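Local structure of 2-amino-4-hydroxy-6-hydroxymethyldihydropteridine pyrophosphokinase (Haemophilus influenzae, 1CBK) at residues A7-N11 and Q51-N56; S39-S43 and M155-N159; T32-S38 and A57-T63; L65-L71 and I98-G102. The protein probably catalyses the transfer of pyrophosphate from ATP to 6-hydroxymethyl-7,8-dihydropterin, a step of folate biosynthesis. One frame throughout, in Å; residues are numbered along the deposited sequence.

Contact 1. Residues A7-N11 and Q51-N56; sequences ALGSN and QPDYVN. With ROI (7,8-dihydro-7,7-dimethyl-6-hydroxypterin), chain D.
Tyr54 and Asn11 meet ring to amide: the flat end of Asn11 lies stacked on the phenol, the planes 7° apart, and Asn11 CB adds a CH-pi contact 3.5 Å from the centroid of the Tyr54 ring. The opposite face of that ring carries the bound pterin, whose N3 comes within 3.2 Å of Tyr54 CG. Asn56 then reads the pterin edge twice, ND2 giving a hydrogen bond to ROI O4 at 2.8 Å and OD1 receiving one from ROI N3 at 3.0 Å. In the next shell, Asn56 ND2 also donates to Leu8 O (3.3 Å), while a nearly straight bond from Asn11 ND2 to Pro52 O (3.0 Å) holds the stacked amide flat. Arg92 N donates to Asn11 OD1. Behind these lie the paired antiparallel strands, Ser10 and Val55 exchanging both backbone bonds and Gly9 facing Asn56. Both Asn56 amide hydrogens are thus spent, which fixes its flip and matches it to a donor-acceptor pair on the pterin.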
loop_
_atom_site.group_PDB
_atom_site.type_symbol
_atom_site.label_atom_id
_atom_site.label_comp_id
_atom_site.label_asym_id
_atom_site.label_seq_id
_atom_site.Cartn_x
_atom_site.Cartn_y
_atom_site.Cartn_z
ATOM N N ALA A 7 -14.452 -1.015 -2.921
ATOM C CA ALA A 7 -13.556 -1.478 -3.979
ATOM C C ALA A 7 -13.791 -2.983 -4.157
ATOM O O ALA A 7 -13.948 -3.710 -3.173
ATOM C CB ALA A 7 -12.078 -1.209 -3.595
ATOM N N LEU A 8 -13.864 -3.431 -5.405
ATOM C CA LEU A 8 -14.064 -4.854 -5.708
ATOM C C LEU A 8 -12.960 -5.345 -6.644
ATOM O O LEU A 8 -12.606 -4.664 -7.599
ATOM C CB LEU A 8 -15.429 -5.101 -6.393
ATOM C CG LEU A 8 -16.748 -4.611 -5.788
ATOM C CD1 LEU A 8 -17.016 -3.161 -6.190
ATOM C CD2 LEU A 8 -17.865 -5.531 -6.256
ATOM N N GLY A 9 -12.475 -6.556 -6.407
ATOM C CA GLY A 9 -11.438 -7.110 -7.267
ATOM C C GLY A 9 -11.528 -8.623 -7.315
ATOM O O GLY A 9 -12.021 -9.238 -6.371
ATOM N N SER A 10 -11.102 -9.223 -8.422
ATOM C CA SER A 10 -11.133 -10.689 -8.562
ATOM C C SER A 10 -10.262 -11.108 -9.711
ATOM O O SER A 10 -10.160 -10.378 -10.698
ATOM C CB SER A 10 -12.566 -11.185 -8.857
ATOM O OG SER A 10 -12.600 -12.558 -9.274
ATOM N N ASN A 11 -9.600 -12.248 -9.587
ATOM C CA ASN A 11 -8.816 -12.762 -10.710
ATOM C C ASN A 11 -8.955 -14.294 -10.814
ATOM O O ASN A 11 -8.160 -14.946 -11.491
ATOM C CB ASN A 11 -7.324 -12.349 -10.665
ATOM C CG ASN A 11 -6.502 -13.136 -9.658
ATOM O OD1 ASN A 11 -7.003 -13.614 -8.637
ATOM N ND2 ASN A 11 -5.208 -13.208 -9.908
ATOM N N GLN A 51 0.064 -14.891 -12.026
ATOM C CA GLN A 51 -1.351 -15.050 -11.662
ATOM C C GLN A 51 -2.141 -14.310 -12.725
ATOM O O GLN A 51 -1.570 -13.481 -13.453
ATOM C CB GLN A 51 -1.648 -14.498 -10.260
ATOM C CG GLN A 51 -1.484 -13.007 -10.104
ATOM C CD GLN A 51 -1.775 -12.561 -8.677
ATOM O OE1 GLN A 51 -2.823 -12.887 -8.117
ATOM N NE2 GLN A 51 -0.824 -11.857 -8.071
ATOM N N PRO A 52 -3.438 -14.632 -12.880
ATOM C CA PRO A 52 -4.175 -13.913 -13.920
ATOM C C PRO A 52 -4.371 -12.424 -13.608
ATOM O O PRO A 52 -4.302 -12.001 -12.443
ATOM C CB PRO A 52 -5.521 -14.651 -13.961
ATOM C CG PRO A 52 -5.205 -16.027 -13.379
ATOM C CD PRO A 52 -4.269 -15.695 -12.269
ATOM N N ASP A 53 -4.616 -11.643 -14.651
ATOM C CA ASP A 53 -4.897 -10.225 -14.498
ATOM C C ASP A 53 -6.204 -10.123 -13.717
ATOM O O ASP A 53 -7.089 -10.985 -13.843
ATOM C CB ASP A 53 -5.107 -9.579 -15.861
ATOM C CG ASP A 53 -3.805 -9.295 -16.597
ATOM O OD1 ASP A 53 -2.711 -9.491 -16.022
ATOM O OD2 ASP A 53 -3.900 -8.856 -17.762
ATOM N N TYR A 54 -6.359 -9.034 -12.969
ATOM C CA TYR A 54 -7.553 -8.818 -12.166
ATOM C C TYR A 54 -8.599 -8.022 -12.890
ATOM O O TYR A 54 -8.294 -7.360 -13.889
ATOM C CB TYR A 54 -7.189 -8.039 -10.905
ATOM C CG TYR A 54 -6.554 -8.875 -9.830
ATOM C CD1 TYR A 54 -5.213 -9.288 -9.924
ATOM C CD2 TYR A 54 -7.289 -9.254 -8.717
ATOM C CE1 TYR A 54 -4.633 -10.067 -8.899
ATOM C CE2 TYR A 54 -6.722 -10.028 -7.700
ATOM C CZ TYR A 54 -5.407 -10.425 -7.792
ATOM O OH TYR A 54 -4.903 -11.174 -6.774
ATOM N N VAL A 55 -9.845 -8.140 -12.424
ATOM C CA VAL A 55 -10.951 -7.317 -12.936
ATOM C C VAL A 55 -11.327 -6.501 -11.671
ATOM O O VAL A 55 -11.524 -7.079 -10.583
ATOM C CB VAL A 55 -12.142 -8.124 -13.508
ATOM C CG1 VAL A 55 -13.244 -7.160 -13.994
ATOM C CG2 VAL A 55 -11.679 -8.958 -14.697
ATOM N N ASN A 56 -11.301 -5.173 -11.811
ATOM C CA ASN A 56 -11.552 -4.246 -10.718
ATOM C C ASN A 56 -12.657 -3.234 -10.969
ATOM O O ASN A 56 -12.911 -2.852 -12.101
ATOM C CB ASN A 56 -10.270 -3.451 -10.402
ATOM C CG ASN A 56 -9.223 -4.284 -9.688
ATOM O OD1 ASN A 56 -8.222 -4.675 -10.279
ATOM N ND2 ASN A 56 -9.426 -4.518 -8.406
HETATM N N1 ROI D . -3.870 -6.693 -8.202
HETATM C C2 ROI D . -4.831 -6.093 -8.985
HETATM N N2 ROI D . -4.462 -5.670 -10.223
HETATM N N3 ROI D . -6.110 -5.911 -8.574
HETATM C C4 ROI D . -6.528 -6.297 -7.349
HETATM O O4 ROI D . -7.706 -6.173 -6.978
HETATM C C4A ROI D . -5.571 -6.884 -6.457
HETATM N N5 ROI D . -5.927 -7.250 -5.261
HETATM C C6 ROI D . -5.067 -7.826 -4.349
HETATM C C7 ROI D . -3.554 -7.891 -4.689
HETATM C C16 ROI D . -2.773 -6.711 -3.989
HETATM C C15 ROI D . -2.969 -9.262 -4.325
HETATM N N8 ROI D . -3.283 -7.664 -6.141
HETATM C C8A ROI D . -4.207 -7.067 -6.980
HETATM O O9 ROI D . -5.607 -8.249 -3.277
#

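Contact 2. Residues S39-S43 and M155-N159; sequences SFYKS and MIKLN. With ROI (7,8-dihydro-7,7-dimethyl-6-hydroxypterin), chain D.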
loop_
_atom_site.group_PDB
_atom_site.type_symbol
_atom_site.label_atom_id
_atom_site.label_comp_id
_atom_site.label_asym_id
_atom_site.label_seq_id
_atom_site.Cartn_x
_atom_site.Cartn_y
_atom_site.Cartn_z
ATOM N N SER A 39 -16.840 1.486 -14.410
ATOM C CA SER A 39 -16.621 0.489 -15.463
ATOM C C SER A 39 -15.749 -0.600 -14.813
ATOM O O SER A 39 -15.199 -0.391 -13.719
ATOM C CB SER A 39 -15.820 1.114 -16.607
ATOM O OG SER A 39 -16.532 2.158 -17.248
ATOM N N PHE A 40 -15.640 -1.759 -15.464
ATOM C CA PHE A 40 -14.817 -2.863 -14.972
ATOM C C PHE A 40 -13.473 -2.696 -15.700
ATOM O O PHE A 40 -13.441 -2.504 -16.931
ATOM C CB PHE A 40 -15.444 -4.213 -15.333
ATOM C CG PHE A 40 -16.604 -4.629 -14.453
ATOM C CD1 PHE A 40 -17.260 -3.718 -13.628
ATOM C CD2 PHE A 40 -17.059 -5.953 -14.473
ATOM C CE1 PHE A 40 -18.359 -4.111 -12.839
ATOM C CE2 PHE A 40 -18.159 -6.363 -13.694
ATOM C CZ PHE A 40 -18.807 -5.441 -12.877
ATOM N N TYR A 41 -12.371 -2.777 -14.953
ATOM C CA TYR A 41 -11.040 -2.578 -15.525
ATOM C C TYR A 41 -10.213 -3.818 -15.326
ATOM O O TYR A 41 -10.155 -4.297 -14.203
ATOM C CB TYR A 41 -10.302 -1.426 -14.811
ATOM C CG TYR A 41 -10.915 -0.061 -15.026
ATOM C CD1 TYR A 41 -12.031 0.347 -14.289
ATOM C CD2 TYR A 41 -10.415 0.789 -16.007
ATOM C CE1 TYR A 41 -12.644 1.572 -14.531
ATOM C CE2 TYR A 41 -11.020 2.020 -16.260
ATOM C CZ TYR A 41 -12.129 2.396 -15.526
ATOM O OH TYR A 41 -12.759 3.584 -15.803
ATOM N N LYS A 42 -9.581 -4.302 -16.405
ATOM C CA LYS A 42 -8.698 -5.474 -16.355
ATOM C C LYS A 42 -7.312 -4.868 -16.089
ATOM O O LYS A 42 -6.803 -4.077 -16.892
ATOM C CB LYS A 42 -8.724 -6.236 -17.681
ATOM C CG LYS A 42 -7.898 -7.543 -17.682
ATOM C CD LYS A 42 -8.270 -8.386 -18.896
ATOM C CE LYS A 42 -7.637 -9.770 -18.878
ATOM N NZ LYS A 42 -6.286 -9.806 -19.518
ATOM N N SER A 43 -6.698 -5.257 -14.982
ATOM C CA SER A 43 -5.429 -4.682 -14.596
ATOM C C SER A 43 -4.360 -5.723 -14.306
ATOM O O SER A 43 -4.663 -6.840 -13.895
ATOM C CB SER A 43 -5.656 -3.828 -13.340
ATOM O OG SER A 43 -6.182 -4.629 -12.283
ATOM N N MET A 155 -4.535 -0.103 -18.064
ATOM C CA MET A 155 -5.681 -0.964 -17.759
ATOM C C MET A 155 -6.650 -0.967 -18.927
ATOM O O MET A 155 -6.735 0.024 -19.675
ATOM C CB MET A 155 -6.386 -0.513 -16.484
ATOM C CG MET A 155 -5.490 -0.494 -15.263
ATOM S SD MET A 155 -6.417 -0.249 -13.719
ATOM C CE MET A 155 -7.055 1.429 -13.958
ATOM N N ILE A 156 -7.349 -2.085 -19.112
ATOM C CA ILE A 156 -8.314 -2.199 -20.201
ATOM C C ILE A 156 -9.710 -1.983 -19.644
ATOM O O ILE A 156 -10.110 -2.677 -18.714
ATOM C CB ILE A 156 -8.292 -3.615 -20.854
ATOM C CG1 ILE A 156 -6.886 -3.951 -21.372
ATOM C CG2 ILE A 156 -9.326 -3.696 -21.961
ATOM C CD1 ILE A 156 -6.356 -2.955 -22.392
ATOM N N LYS A 157 -10.439 -1.013 -20.183
ATOM C CA LYS A 157 -11.807 -0.780 -19.733
ATOM C C LYS A 157 -12.702 -1.775 -20.486
ATOM O O LYS A 157 -12.930 -1.633 -21.686
ATOM C CB LYS A 157 -12.225 0.648 -20.033
ATOM C CG LYS A 157 -13.692 0.882 -19.843
ATOM C CD LYS A 157 -13.982 2.187 -19.143
ATOM C CE LYS A 157 -13.440 3.375 -19.853
ATOM N NZ LYS A 157 -14.302 4.549 -19.566
ATOM N N LEU A 158 -13.208 -2.776 -19.770
ATOM C CA LEU A 158 -14.032 -3.827 -20.365
ATOM C C LEU A 158 -15.428 -3.389 -20.774
ATOM O O LEU A 158 -15.849 -2.263 -20.507
ATOM C CB LEU A 158 -14.132 -5.004 -19.397
ATOM C CG LEU A 158 -12.800 -5.571 -18.904
ATOM C CD1 LEU A 158 -13.049 -6.645 -17.845
ATOM C CD2 LEU A 158 -11.977 -6.104 -20.095
ATOM N N ASN A 159 -16.163 -4.302 -21.393
ATOM C CA ASN A 159 -17.542 -4.015 -21.805
ATOM C C ASN A 159 -18.372 -5.267 -22.108
ATOM O O ASN A 159 -18.248 -5.796 -23.203
ATOM C CB ASN A 159 -17.542 -3.123 -23.068
ATOM C CG ASN A 159 -18.922 -3.015 -23.724
ATOM O OD1 ASN A 159 -19.044 -3.099 -24.947
ATOM N ND2 ASN A 159 -19.961 -2.815 -22.916
HETATM N N1 ROI D . -3.870 -6.693 -8.202
HETATM C C2 ROI D . -4.831 -6.093 -8.985
HETATM N N2 ROI D . -4.462 -5.670 -10.223
HETATM N N3 ROI D . -6.110 -5.911 -8.574
HETATM C C4 ROI D . -6.528 -6.297 -7.349
HETATM O O4 ROI D . -7.706 -6.173 -6.978
HETATM C C4A ROI D . -5.571 -6.884 -6.457
HETATM N N5 ROI D . -5.927 -7.250 -5.261
HETATM C C6 ROI D . -5.067 -7.826 -4.349
HETATM C C7 ROI D . -3.554 -7.891 -4.689
HETATM C C16 ROI D . -2.773 -6.711 -3.989
HETATM C C15 ROI D . -2.969 -9.262 -4.325
HETATM N N8 ROI D . -3.283 -7.664 -6.141
HETATM C C8A ROI D . -4.207 -7.067 -6.980
HETATM O O9 ROI D . -5.607 -8.249 -3.277
HETATM O O HOH W 1 -17.122 -1.869 -17.827
#
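Met155 and Ser43 make the close, inward end of this contact, the thioether SD of Met155 lying 3.7 Å from Ser43 CB. The Met155 chain bends at its last torsion (chi3 -65°), bringing CE to 4.0 Å from Tyr41 CD2, and Phe123 and Val126 of helix 122-131 pack on the same methionine. Ser43 OG, set between its backbone N and carbonyl carbon (chi1 59°), accepts from the pterin amine ROI N2 at 2.9 Å. A short antiparallel ladder joins the segments: Lys42 and Ile156 exchange two backbone bonds and Leu158 N adds a third to Phe40 O. Lys157 lies alongside Tyr41, both pointing the same way, and is locally tight, its CD pressing to 3.3 Å from CB of Ser39, whose hydroxyl is bonded to Glu130. Looser are the Lys42 amine, turned away to a salt bridge with Asp53, and the end where a water links Phe40 N (2.8 Å) with Leu158 O (3.0 Å). The direct hydrogen bonds holding the C-terminal edge strand are therefore all main-chain, while side chains add apolar packing beside the serine that meets the pterin and charged groups along the solvent side.

Contact 3. Residues T32-S38 and A57-T63; sequences THLVTTS and AVAKIET
Thr32 and Thr63 open one end of this hairpin ladder, and Ser38 with Val58 closes the other. Backbone bonds carry most of the pairing: His33 and Glu62 exchange two, Lys60 N donates to Thr36 O, and Ser38 N donates to Val58 O. The regular alternation breaks at a classic beta bulge, where Val35 and Thr36 both face Lys60. Lys60 O takes a good bond from Val35 N at 2.8 Å and a weak, long one from Thr36 N at 3.5 Å.

Among polar side chains, the two threonine hydroxyls lie 2.9 Å apart, Thr32 OG1 to Thr63 OG1, on chains running side by side. Ser38 OG sits between its own backbone N and carbonyl carbon (chi1 66°), a position from which it accepts from Val58 N at 3.0 Å and stands in for a main-chain carbonyl. In the His33-Glu62 pair, Glu62 OE1 approaches the edge of the His33 ring, at 3.9 Å from CD2.

Apolar contacts divide between the two faces. Leu34 CD1 reaches 3.8 Å from Ala59 CB and also touches Ile61, on the face covered by helix 15-27. On the opposite face, that of Lys60 and Glu62, Val35 CG2 lies against the Glu62 stem, 3.5 Å from Glu62 CG, and Thr36 CG2 touches Lys60. The bulge thus adds a residue to one strand while Lys60 O keeps both successive amides engaged, one of them only weakly.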
loop_
_atom_site.group_PDB
_atom_site.type_symbol
_atom_site.label_atom_id
_atom_site.label_comp_id
_atom_site.label_asym_id
_atom_site.label_seq_id
_atom_site.Cartn_x
_atom_site.Cartn_y
_atom_site.Cartn_z
ATOM N N THR A 32 -29.567 -0.042 2.432
ATOM C CA THR A 32 -28.454 0.299 1.560
ATOM C C THR A 32 -28.994 0.403 0.148
ATOM O O THR A 32 -29.899 -0.332 -0.234
ATOM C CB THR A 32 -27.373 -0.791 1.645
ATOM O OG1 THR A 32 -27.038 -1.022 3.022
ATOM C CG2 THR A 32 -26.118 -0.405 0.852
ATOM N N HIS A 33 -28.496 1.388 -0.590
ATOM C CA HIS A 33 -28.893 1.622 -1.971
ATOM C C HIS A 33 -27.615 1.738 -2.797
ATOM O O HIS A 33 -26.744 2.536 -2.453
ATOM C CB HIS A 33 -29.685 2.936 -2.090
ATOM C CG HIS A 33 -29.962 3.347 -3.506
ATOM N ND1 HIS A 33 -30.573 2.508 -4.420
ATOM C CD2 HIS A 33 -29.647 4.475 -4.189
ATOM C CE1 HIS A 33 -30.616 3.094 -5.601
ATOM N NE2 HIS A 33 -30.056 4.289 -5.493
ATOM N N LEU A 34 -27.491 0.915 -3.833
ATOM C CA LEU A 34 -26.339 0.963 -4.732
ATOM C C LEU A 34 -26.607 2.105 -5.688
ATOM O O LEU A 34 -27.535 2.037 -6.496
ATOM C CB LEU A 34 -26.197 -0.355 -5.520
ATOM C CG LEU A 34 -25.112 -0.456 -6.611
ATOM C CD1 LEU A 34 -23.754 -0.244 -5.955
ATOM C CD2 LEU A 34 -25.152 -1.839 -7.284
ATOM N N VAL A 35 -25.808 3.167 -5.598
ATOM C CA VAL A 35 -26.023 4.328 -6.456
ATOM C C VAL A 35 -25.473 4.195 -7.863
ATOM O O VAL A 35 -26.161 4.488 -8.835
ATOM C CB VAL A 35 -25.477 5.617 -5.810
ATOM C CG1 VAL A 35 -25.752 6.809 -6.710
ATOM C CG2 VAL A 35 -26.102 5.818 -4.463
ATOM N N THR A 36 -24.208 3.814 -7.976
ATOM C CA THR A 36 -23.589 3.679 -9.282
ATOM C C THR A 36 -22.347 2.815 -9.089
ATOM O O THR A 36 -21.890 2.631 -7.960
ATOM C CB THR A 36 -23.224 5.092 -9.872
ATOM O OG1 THR A 36 -22.811 4.966 -11.240
ATOM C CG2 THR A 36 -22.119 5.753 -9.074
ATOM N N THR A 37 -21.844 2.271 -10.194
ATOM C CA THR A 37 -20.667 1.422 -10.222
ATOM C C THR A 37 -19.830 1.897 -11.412
ATOM O O THR A 37 -20.372 2.231 -12.470
ATOM C CB THR A 37 -21.048 -0.072 -10.451
ATOM O OG1 THR A 37 -22.007 -0.475 -9.465
ATOM C CG2 THR A 37 -19.802 -0.974 -10.358
ATOM N N SER A 38 -18.521 1.957 -11.222
ATOM C CA SER A 38 -17.615 2.359 -12.273
ATOM C C SER A 38 -17.592 1.245 -13.334
ATOM O O SER A 38 -18.252 0.212 -13.169
ATOM C CB SER A 38 -16.208 2.454 -11.688
ATOM O OG SER A 38 -15.765 1.155 -11.286
ATOM N N ALA A 57 -13.292 -2.783 -9.892
ATOM C CA ALA A 57 -14.343 -1.785 -9.985
ATOM C C ALA A 57 -14.491 -1.152 -8.614
ATOM O O ALA A 57 -13.886 -1.606 -7.630
ATOM C CB ALA A 57 -15.686 -2.413 -10.438
ATOM N N VAL A 58 -15.256 -0.066 -8.578
ATOM C CA VAL A 58 -15.548 0.672 -7.342
ATOM C C VAL A 58 -17.037 0.979 -7.427
ATOM O O VAL A 58 -17.521 1.429 -8.474
ATOM C CB VAL A 58 -14.742 2.033 -7.218
ATOM C CG1 VAL A 58 -15.175 2.796 -5.945
ATOM C CG2 VAL A 58 -13.222 1.770 -7.126
ATOM N N ALA A 59 -17.750 0.702 -6.342
ATOM C CA ALA A 59 -19.187 0.955 -6.258
ATOM C C ALA A 59 -19.483 2.050 -5.228
ATOM O O ALA A 59 -18.794 2.163 -4.202
ATOM C CB ALA A 59 -19.924 -0.342 -5.874
ATOM N N LYS A 60 -20.501 2.852 -5.505
ATOM C CA LYS A 60 -20.905 3.923 -4.604
ATOM C C LYS A 60 -22.232 3.533 -3.998
ATOM O O LYS A 60 -23.166 3.164 -4.732
ATOM C CB LYS A 60 -21.070 5.229 -5.388
ATOM C CG LYS A 60 -21.573 6.430 -4.573
ATOM C CD LYS A 60 -21.806 7.652 -5.495
ATOM C CE LYS A 60 -22.364 8.825 -4.725
ATOM N NZ LYS A 60 -22.496 10.046 -5.585
ATOM N N ILE A 61 -22.324 3.571 -2.671
ATOM C CA ILE A 61 -23.578 3.223 -1.995
ATOM C C ILE A 61 -23.988 4.304 -0.989
ATOM O O ILE A 61 -23.156 5.103 -0.573
ATOM C CB ILE A 61 -23.508 1.870 -1.200
ATOM C CG1 ILE A 61 -22.442 1.935 -0.102
ATOM C CG2 ILE A 61 -23.321 0.660 -2.145
ATOM C CD1 ILE A 61 -22.515 0.760 0.871
ATOM N N GLU A 62 -25.276 4.305 -0.614
ATOM C CA GLU A 62 -25.853 5.217 0.383
ATOM C C GLU A 62 -26.389 4.215 1.368
ATOM O O GLU A 62 -27.201 3.359 1.002
ATOM C CB GLU A 62 -26.985 6.042 -0.220
ATOM C CG GLU A 62 -26.469 7.069 -1.244
ATOM C CD GLU A 62 -27.562 7.840 -2.021
ATOM O OE1 GLU A 62 -28.772 7.498 -1.930
ATOM O OE2 GLU A 62 -27.181 8.798 -2.738
ATOM N N THR A 63 -25.875 4.236 2.590
ATOM C CA THR A 63 -26.294 3.274 3.578
ATOM C C THR A 63 -26.523 3.869 4.958
ATOM O O THR A 63 -25.996 4.946 5.302
ATOM C CB THR A 63 -25.238 2.123 3.675
ATOM O OG1 THR A 63 -25.727 1.066 4.507
ATOM C CG2 THR A 63 -23.934 2.621 4.265
#

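Contact 4. Residues L65-L71 and I98-G102; sequences LSPLKLL and ILLYG
Helix 67-71 and strand 98-101 run nearly antiparallel, 152° between their directions, with axes 10.9 Å apart at closest, a separation bridged by side chains. Tyr101 spans it at one end. With CG opposite its backbone N (chi1 -175°), the phenol extends toward the helix start, and its hydroxyl OH donates to Leu65 O over a short 2.6 Å. That oxygen lies at the ring edge, in plane, whereas Pro67 comes over one face: its CG is 3.6 Å from the ring centroid in a CH-pi contact, and the proline and tyrosine chains cross at about a right angle. Ser66, between Leu65 and Pro67 in the chain, occupies the N-cap, accepting a weak capping bond from Lys69 N. The contact thereby lays the first turn of helix 67-80 against an edge strand of the antiparallel sheet, as part of the alpha-beta fold of HPPK. At the other end Ile98 takes over. Its CD1 rests 4.1 Å from Leu70 CD2 and 4.2 Å from Leu71 CB. Leu70 CD2 also lies at the edge of the Tyr101 ring, 4.2 Å from Tyr101 CD1. Leu74, one turn further along the helix, adds to the cover of Ile98.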
loop_
_atom_site.group_PDB
_atom_site.type_symbol
_atom_site.label_atom_id
_atom_site.label_comp_id
_atom_site.label_asym_id
_atom_site.label_seq_id
_atom_site.Cartn_x
_atom_site.Cartn_y
_atom_site.Cartn_z
ATOM N N LEU A 65 -26.225 1.543 7.438
ATOM C CA LEU A 65 -25.503 0.538 8.218
ATOM C C LEU A 65 -24.277 1.222 8.834
ATOM O O LEU A 65 -23.673 2.102 8.204
ATOM C CB LEU A 65 -25.029 -0.644 7.326
ATOM C CG LEU A 65 -26.050 -1.557 6.611
ATOM C CD1 LEU A 65 -25.347 -2.598 5.726
ATOM C CD2 LEU A 65 -26.942 -2.253 7.619
ATOM N N SER A 66 -23.949 0.862 10.074
ATOM C CA SER A 66 -22.775 1.411 10.759
ATOM C C SER A 66 -21.544 0.807 10.056
ATOM O O SER A 66 -21.665 -0.169 9.300
ATOM C CB SER A 66 -22.799 1.013 12.237
ATOM O OG SER A 66 -22.473 -0.352 12.389
ATOM N N PRO A 67 -20.347 1.365 10.293
ATOM C CA PRO A 67 -19.161 0.808 9.628
ATOM C C PRO A 67 -18.942 -0.690 9.873
ATOM O O PRO A 67 -18.661 -1.429 8.942
ATOM C CB PRO A 67 -18.010 1.642 10.215
ATOM C CG PRO A 67 -18.649 2.949 10.518
ATOM C CD PRO A 67 -20.011 2.582 11.062
ATOM N N LEU A 68 -19.055 -1.129 11.124
ATOM C CA LEU A 68 -18.850 -2.538 11.440
ATOM C C LEU A 68 -19.952 -3.461 10.906
ATOM O O LEU A 68 -19.678 -4.617 10.588
ATOM C CB LEU A 68 -18.622 -2.749 12.937
ATOM C CG LEU A 68 -17.274 -2.246 13.475
ATOM C CD1 LEU A 68 -17.224 -2.428 14.993
ATOM C CD2 LEU A 68 -16.104 -2.972 12.822
ATOM N N LYS A 69 -21.182 -2.955 10.786
ATOM C CA LYS A 69 -22.264 -3.771 10.258
ATOM C C LYS A 69 -22.111 -3.898 8.741
ATOM O O LYS A 69 -22.407 -4.946 8.171
ATOM C CB LYS A 69 -23.629 -3.205 10.646
ATOM C CG LYS A 69 -23.901 -3.385 12.127
ATOM C CD LYS A 69 -25.367 -3.195 12.442
ATOM C CE LYS A 69 -25.673 -3.281 13.936
ATOM N NZ LYS A 69 -27.154 -3.209 14.169
ATOM N N LEU A 70 -21.651 -2.825 8.095
ATOM C CA LEU A 70 -21.394 -2.860 6.666
ATOM C C LEU A 70 -20.265 -3.888 6.425
ATOM O O LEU A 70 -20.346 -4.676 5.477
ATOM C CB LEU A 70 -20.984 -1.479 6.148
ATOM C CG LEU A 70 -20.599 -1.394 4.661
ATOM C CD1 LEU A 70 -21.786 -1.859 3.779
ATOM C CD2 LEU A 70 -20.180 0.058 4.322
ATOM N N LEU A 71 -19.222 -3.875 7.263
ATOM C CA LEU A 71 -18.118 -4.834 7.140
ATOM C C LEU A 71 -18.662 -6.269 7.302
ATOM O O LEU A 71 -18.303 -7.161 6.521
ATOM C CB LEU A 71 -16.998 -4.593 8.191
ATOM C CG LEU A 71 -15.814 -5.600 8.118
ATOM C CD1 LEU A 71 -15.142 -5.520 6.753
ATOM C CD2 LEU A 71 -14.776 -5.363 9.218
ATOM N N ILE A 98 -13.971 -1.631 2.041
ATOM C CA ILE A 98 -14.578 -0.319 2.273
ATOM C C ILE A 98 -13.457 0.724 2.119
ATOM O O ILE A 98 -12.500 0.740 2.884
ATOM C CB ILE A 98 -15.177 -0.183 3.696
ATOM C CG1 ILE A 98 -16.229 -1.262 3.962
ATOM C CG2 ILE A 98 -15.821 1.202 3.828
ATOM C CD1 ILE A 98 -16.525 -1.495 5.444
ATOM N N LEU A 99 -13.537 1.532 1.071
ATOM C CA LEU A 99 -12.530 2.556 0.819
ATOM C C LEU A 99 -12.821 3.794 1.649
ATOM O O LEU A 99 -11.929 4.353 2.282
ATOM C CB LEU A 99 -12.539 2.973 -0.644
ATOM C CG LEU A 99 -12.169 2.011 -1.764
ATOM C CD1 LEU A 99 -12.381 2.725 -3.116
ATOM C CD2 LEU A 99 -10.697 1.584 -1.611
ATOM N N LEU A 100 -14.084 4.206 1.637
ATOM C CA LEU A 100 -14.527 5.423 2.322
ATOM C C LEU A 100 -15.900 5.221 2.929
ATOM O O LEU A 100 -16.748 4.532 2.353
ATOM C CB LEU A 100 -14.608 6.576 1.312
ATOM C CG LEU A 100 -13.296 6.915 0.589
ATOM C CD1 LEU A 100 -13.584 7.787 -0.629
ATOM C CD2 LEU A 100 -12.286 7.577 1.556
ATOM N N TYR A 101 -16.105 5.831 4.091
ATOM C CA TYR A 101 -17.367 5.761 4.812
ATOM C C TYR A 101 -17.640 7.207 5.190
ATOM O O TYR A 101 -17.200 7.687 6.243
ATOM C CB TYR A 101 -17.238 4.890 6.070
ATOM C CG TYR A 101 -18.556 4.692 6.803
ATOM C CD1 TYR A 101 -19.405 3.637 6.471
ATOM C CD2 TYR A 101 -18.962 5.582 7.804
ATOM C CE1 TYR A 101 -20.641 3.466 7.119
ATOM C CE2 TYR A 101 -20.188 5.424 8.451
ATOM C CZ TYR A 101 -21.020 4.370 8.105
ATOM O OH TYR A 101 -22.238 4.243 8.719
ATOM N N GLY A 102 -18.348 7.901 4.304
ATOM C CA GLY A 102 -18.636 9.307 4.508
ATOM C C GLY A 102 -17.271 9.969 4.514
ATOM O O GLY A 102 -16.373 9.608 3.746
#

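Overall arrangement
Contacts 1, 3 and 2, in that order, are successive seams of one antiparallel sheet, whereas contact 4 lays a helix against its far edge strand. Strand 54-63 serves both contact 1 and contact 3, and strand 32-43 serves contacts 2 and 3, so the hairpin runs from the pterin pocket to the opposite side of the chain's centre. Contact 1 is the buried one and the richest in specific side-chain bonds; contact 2, about 10 Å away between centres, shares the ligand but faces solvent with its lysines. Contact 3 relies on backbone pairing and a bulge. Contact 4 is mostly apolar; its centre lies about 12 Å from that of contact 3, and Ile61 CD1 meets Leu70 CD1 (4.0 Å) where the two join.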